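Local structure of glycosylation Associate Protein 1 (Streptococcus agalactiae serotype V, 6OYC) at residues V111-S116 against A121-G126; N260-V265 against L283-Q288. The protein probably serves the accessory Sec system, acting in a complex with two partner proteins in the glycosylation and secretion of adhesins. All coordinates share one frame; numbering follows the deposited sequence.

Interaction 1: residues V111-S116 against A121-G126; sequences VLVKKS and AKVQFG
V111 and V123 face each other as a hydrogen-bonded pair in an antiparallel beta hairpin, formed by strands 111-115 and 118-125 of the long meandering sheet. V111 O accepts from V123 N at 3.0 Å, whereas the return bond from V111 N to V123 O is weak. A chi1 of 174° sets CG2 of V111 anti to the carbonyl carbon, beside the backbone N, and this branch meets the edge of the F125 ring, near the ring plane, at CE1, 4.0 Å away. L112 comes next and pairs with K122 without backbone bonds. Their side chains run alongside each other on the other face of the hairpin, L112 CD2 lying 3.7 Å from K122 CG, so the lysine's aliphatic part packs on the leucine. V113 returns to the face of V111 and touches two neighbours: its CB meets A121 CB, and its CG2 meets CG2 of V123. On that face F93, W98 and V102 add further apolar cover. Two bonds tie V113 to A121: V113 N reaches A121 O at 2.9 Å, and A121 N reaches V113 O at 3.0 Å.

Interaction 2: residues N260-V265 against L283-Q288; sequences NNAHNV and LDIAAQ. With SO4 (sulfate ion), chain J.
A262 meets the helix 283-292 through a single methyl group. Its CB stands 4.4 Å from I285 CD1 and 4.2 Å from the amide oxygen OE1 of Q288, so this is a light van der Waals contact between the start of helix 262-267 and the first two turns of helix 283-292. Q288 gets there with CG anti to its carbonyl carbon (chi1 -70°) and an extended chain beyond, and chi3 of -89° turns the amide roughly at right angles to that chain. I285 also touches V255 and S257, and V255 touches N260 and V265 as well, so strand 250-255 contacts both segments. One step outward, N261 is the N-cap of helix 262-267: its OD1 accepts from H263 N at 3.0 Å. On the second helix, D284 OD1 accepts from I285 N, while OD2 forms a salt bridge with R282. Beside the first turn of helix 262-267, on N260, N261 and N264, lies a sulfate. Its O3 takes two bonds, from N260 ND2 at 3.0 Å and from N261 N at 3.2 Å; N264 ND2 reaches O2 at 2.9 Å, and Q236 N is a further donor. N260 is itself fixed, its ND2 also bonding F234 O and its OD1 accepting from F256 N. The anion's donors named here are all neutral amide N-H groups, consistent with an ion picked up from the crystallisation liquor.

In the fold
Interaction 1 and interaction 2 lie on opposite sides of the chain's centre, their own centres about 46 Å apart, and do not touch. The hairpin of 111-116 and 121-126 belongs to the ten-stranded antiparallel sheet, whereas 260-265 and 283-288 begin helices that follow strands 250-255 and 277-280 of a seven-stranded parallel sheet, an alpha/beta arrangement in keeping with the GT-B clan. Both contacts are partly buried. The first joins adjacent strands through paired backbone bonds and has a buried apolar face, burying 326 Å² in all; the second buries 116 Å² between helix starts and relies on side-chain van der Waals contacts, with its polar bonds directed to capping and a bound anion.

Interaction 1: residues V111-S116 against A121-G126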
loop_
_atom_site.group_PDB
_atom_site.type_symbol
_atom_site.label_atom_id
_atom_site.label_comp_id
_atom_site.label_asym_id
_atom_site.label_seq_id
_atom_site.Cartn_x
_atom_site.Cartn_y
_atom_site.Cartn_z
ATOM N N VAL A 111 -14.908 -11.022 -15.830
ATOM C CA VAL A 111 -16.012 -11.414 -16.705
ATOM C C VAL A 111 -15.628 -11.111 -18.147
ATOM O O VAL A 111 -15.122 -10.025 -18.449
ATOM C CB VAL A 111 -17.330 -10.709 -16.322
ATOM C CG1 VAL A 111 -18.389 -11.044 -17.331
ATOM C CG2 VAL A 111 -17.807 -11.163 -14.936
ATOM N N LEU A 112 -15.841 -12.082 -19.030
ATOM C CA LEU A 112 -15.705 -11.881 -20.466
ATOM C C LEU A 112 -17.061 -11.556 -21.088
ATOM O O LEU A 112 -18.040 -12.287 -20.880
ATOM C CB LEU A 112 -15.108 -13.120 -21.128
ATOM C CG LEU A 112 -13.715 -13.429 -20.579
ATOM C CD1 LEU A 112 -13.242 -14.826 -21.028
ATOM C CD2 LEU A 112 -12.725 -12.324 -21.002
ATOM N N VAL A 113 -17.113 -10.452 -21.835
ATOM C CA VAL A 113 -18.261 -10.088 -22.655
ATOM C C VAL A 113 -17.923 -10.439 -24.101
ATOM O O VAL A 113 -17.018 -9.840 -24.698
ATOM C CB VAL A 113 -18.598 -8.603 -22.523
ATOM C CG1 VAL A 113 -19.836 -8.260 -23.367
ATOM C CG2 VAL A 113 -18.795 -8.253 -21.069
ATOM N N LYS A 114 -18.655 -11.405 -24.661
ATOM C CA LYS A 114 -18.446 -11.896 -26.016
ATOM C C LYS A 114 -19.748 -11.818 -26.793
ATOM O O LYS A 114 -20.841 -11.768 -26.217
ATOM C CB LYS A 114 -17.929 -13.350 -26.046
ATOM C CG LYS A 114 -16.541 -13.564 -25.383
ATOM C CD LYS A 114 -15.849 -14.877 -25.806
ATOM C CE LYS A 114 -14.626 -15.151 -24.912
ATOM N NZ LYS A 114 -13.501 -15.938 -25.531
ATOM N N LYS A 115 -19.612 -11.831 -28.118
ATOM C CA LYS A 115 -20.745 -11.842 -29.040
ATOM C C LYS A 115 -20.443 -12.897 -30.099
ATOM O O LYS A 115 -19.544 -12.709 -30.930
ATOM C CB LYS A 115 -20.961 -10.443 -29.642
ATOM C CG LYS A 115 -22.002 -10.312 -30.747
ATOM C CD LYS A 115 -23.378 -10.821 -30.338
ATOM C CE LYS A 115 -24.430 -10.552 -31.440
ATOM N NZ LYS A 115 -24.869 -9.140 -31.414
ATOM N N SER A 116 -21.151 -14.025 -30.036
ATOM C CA SER A 116 -20.900 -15.180 -30.908
ATOM C C SER A 116 -19.412 -15.491 -31.042
ATOM O O SER A 116 -18.876 -15.624 -32.141
ATOM C CB SER A 116 -21.521 -14.973 -32.286
ATOM O OG SER A 116 -22.816 -14.416 -32.160
ATOM N N ALA A 121 -15.367 -7.362 -24.487
ATOM C CA ALA A 121 -14.839 -6.613 -23.359
ATOM C C ALA A 121 -14.378 -7.561 -22.268
ATOM O O ALA A 121 -14.818 -8.712 -22.187
ATOM C CB ALA A 121 -15.874 -5.636 -22.795
ATOM N N LYS A 122 -13.472 -7.048 -21.431
ATOM C CA LYS A 122 -13.075 -7.690 -20.188
ATOM C C LYS A 122 -13.427 -6.755 -19.044
ATOM O O LYS A 122 -13.075 -5.577 -19.073
ATOM C CB LYS A 122 -11.595 -8.017 -20.175
ATOM C CG LYS A 122 -11.178 -8.920 -21.276
ATOM C CD LYS A 122 -9.773 -9.474 -21.049
ATOM C CE LYS A 122 -9.277 -10.212 -22.304
ATOM N NZ LYS A 122 -8.119 -11.158 -22.054
ATOM N N VAL A 123 -14.142 -7.270 -18.057
ATOM C CA VAL A 123 -14.670 -6.465 -16.968
ATOM C C VAL A 123 -13.825 -6.734 -15.739
ATOM O O VAL A 123 -13.613 -7.895 -15.381
ATOM C CB VAL A 123 -16.149 -6.788 -16.719
ATOM C CG1 VAL A 123 -16.673 -5.995 -15.537
ATOM C CG2 VAL A 123 -16.957 -6.510 -17.997
ATOM N N GLN A 124 -13.337 -5.672 -15.098
ATOM C CA GLN A 124 -12.429 -5.800 -13.964
ATOM C C GLN A 124 -13.056 -5.194 -12.722
ATOM O O GLN A 124 -13.729 -4.154 -12.793
ATOM C CB GLN A 124 -11.082 -5.136 -14.242
ATOM C CG GLN A 124 -10.211 -5.936 -15.236
ATOM C CD GLN A 124 -9.389 -7.004 -14.549
ATOM O OE1 GLN A 124 -9.533 -7.228 -13.339
ATOM N NE2 GLN A 124 -8.501 -7.660 -15.307
ATOM N N PHE A 125 -12.818 -5.849 -11.581
ATOM C CA PHE A 125 -13.396 -5.444 -10.310
ATOM C C PHE A 125 -12.301 -5.068 -9.319
ATOM O O PHE A 125 -11.202 -5.627 -9.338
ATOM C CB PHE A 125 -14.297 -6.554 -9.741
ATOM C CG PHE A 125 -15.366 -6.997 -10.701
ATOM C CD1 PHE A 125 -15.113 -8.000 -11.635
ATOM C CD2 PHE A 125 -16.593 -6.372 -10.719
ATOM C CE1 PHE A 125 -16.089 -8.393 -12.548
ATOM C CE2 PHE A 125 -17.572 -6.765 -11.611
ATOM C CZ PHE A 125 -17.313 -7.781 -12.529
ATOM N N GLY A 126 -12.609 -4.094 -8.465
ATOM C CA GLY A 126 -11.673 -3.641 -7.464
ATOM C C GLY A 126 -11.573 -4.575 -6.267
ATOM O O GLY A 126 -12.271 -5.585 -6.143
#

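Interaction 2: residues N260-V265 against L283-Q288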
loop_
_atom_site.group_PDB
_atom_site.type_symbol
_atom_site.label_atom_id
_atom_site.label_comp_id
_atom_site.label_asym_id
_atom_site.label_seq_id
_atom_site.Cartn_x
_atom_site.Cartn_y
_atom_site.Cartn_z
ATOM N N ASN A 260 12.106 5.990 -0.497
ATOM C CA ASN A 260 13.166 6.957 -0.686
ATOM C C ASN A 260 14.529 6.286 -0.726
ATOM O O ASN A 260 14.840 5.440 0.114
ATOM C CB ASN A 260 13.096 8.014 0.411
ATOM C CG ASN A 260 11.844 8.860 0.282
ATOM O OD1 ASN A 260 11.083 9.041 1.241
ATOM N ND2 ASN A 260 11.596 9.342 -0.932
ATOM N N ASN A 261 15.323 6.661 -1.723
ATOM C CA ASN A 261 16.747 6.369 -1.735
ATOM C C ASN A 261 17.488 7.381 -0.853
ATOM O O ASN A 261 17.488 8.587 -1.137
ATOM C CB ASN A 261 17.253 6.403 -3.172
ATOM C CG ASN A 261 18.647 5.868 -3.302
ATOM O OD1 ASN A 261 19.506 6.126 -2.457
ATOM N ND2 ASN A 261 18.886 5.110 -4.362
ATOM N N ALA A 262 18.114 6.885 0.221
ATOM C CA ALA A 262 18.840 7.750 1.148
ATOM C C ALA A 262 19.835 8.663 0.428
ATOM O O ALA A 262 19.951 9.855 0.755
ATOM C CB ALA A 262 19.562 6.893 2.184
ATOM N N HIS A 263 20.566 8.120 -0.552
ATOM C CA HIS A 263 21.485 8.958 -1.311
ATOM C C HIS A 263 20.748 10.125 -1.960
ATOM O O HIS A 263 21.230 11.264 -1.936
ATOM C CB HIS A 263 22.208 8.136 -2.378
ATOM C CG HIS A 263 22.947 8.975 -3.378
ATOM N ND1 HIS A 263 24.194 9.510 -3.129
ATOM C CD2 HIS A 263 22.594 9.405 -4.615
ATOM C CE1 HIS A 263 24.587 10.211 -4.178
ATOM N NE2 HIS A 263 23.636 10.162 -5.096
ATOM N N ASN A 264 19.577 9.856 -2.551
ATOM C CA ASN A 264 18.805 10.926 -3.172
ATOM C C ASN A 264 18.338 11.939 -2.140
ATOM O O ASN A 264 18.328 13.144 -2.404
ATOM C CB ASN A 264 17.602 10.353 -3.921
ATOM C CG ASN A 264 17.992 9.687 -5.220
ATOM O OD1 ASN A 264 19.168 9.679 -5.604
ATOM N ND2 ASN A 264 17.005 9.133 -5.914
ATOM N N VAL A 265 17.930 11.472 -0.961
ATOM C CA VAL A 265 17.564 12.403 0.096
ATOM C C VAL A 265 18.761 13.276 0.466
ATOM O O VAL A 265 18.696 14.509 0.412
ATOM C CB VAL A 265 17.015 11.650 1.318
ATOM C CG1 VAL A 265 16.767 12.637 2.449
ATOM C CG2 VAL A 265 15.740 10.892 0.939
ATOM N N LEU A 283 16.023 4.587 12.013
ATOM C CA LEU A 283 17.032 5.219 12.858
ATOM C C LEU A 283 18.351 5.404 12.118
ATOM O O LEU A 283 19.005 6.442 12.276
ATOM C CB LEU A 283 17.237 4.405 14.133
ATOM C CG LEU A 283 16.156 4.569 15.200
ATOM C CD1 LEU A 283 16.469 3.708 16.407
ATOM C CD2 LEU A 283 16.041 6.008 15.613
ATOM N N ASP A 284 18.762 4.429 11.296
ATOM C CA ASP A 284 20.006 4.603 10.543
ATOM C C ASP A 284 19.897 5.776 9.566
ATOM O O ASP A 284 20.789 6.633 9.513
ATOM C CB ASP A 284 20.427 3.307 9.818
ATOM C CG ASP A 284 19.276 2.601 9.076
ATOM O OD1 ASP A 284 18.158 3.146 9.000
ATOM O OD2 ASP A 284 19.493 1.483 8.549
ATOM N N ILE A 285 18.798 5.851 8.804
ATOM C CA ILE A 285 18.596 7.001 7.924
ATOM C C ILE A 285 18.574 8.287 8.738
ATOM O O ILE A 285 19.163 9.302 8.345
ATOM C CB ILE A 285 17.304 6.838 7.101
ATOM C CG1 ILE A 285 17.431 5.706 6.070
ATOM C CG2 ILE A 285 16.955 8.131 6.399
ATOM C CD1 ILE A 285 16.378 5.770 4.948
ATOM N N ALA A 286 17.889 8.267 9.887
ATOM C CA ALA A 286 17.823 9.461 10.721
ATOM C C ALA A 286 19.215 9.948 11.065
ATOM O O ALA A 286 19.494 11.155 11.003
ATOM C CB ALA A 286 17.036 9.180 12.002
ATOM N N ALA A 287 20.108 9.007 11.395
ATOM C CA ALA A 287 21.472 9.332 11.780
ATOM C C ALA A 287 22.243 9.942 10.620
ATOM O O ALA A 287 22.940 10.953 10.790
ATOM C CB ALA A 287 22.179 8.079 12.298
ATOM N N GLN A 288 22.146 9.341 9.430
ATOM C CA GLN A 288 22.775 9.965 8.268
ATOM C C GLN A 288 22.272 11.386 8.065
ATOM O O GLN A 288 23.061 12.300 7.805
ATOM C CB GLN A 288 22.529 9.150 7.002
ATOM C CG GLN A 288 23.246 7.811 6.915
ATOM C CD GLN A 288 22.870 7.075 5.641
ATOM O OE1 GLN A 288 21.903 6.314 5.618
ATOM N NE2 GLN A 288 23.618 7.319 4.568
HETATM S S SO4 J . 13.429 9.780 -4.292
HETATM O O1 SO4 J . 12.372 10.778 -4.101
HETATM O O2 SO4 J . 14.598 10.385 -4.937
HETATM O O3 SO4 J . 13.835 9.239 -2.978
HETATM O O4 SO4 J . 12.909 8.665 -5.108
#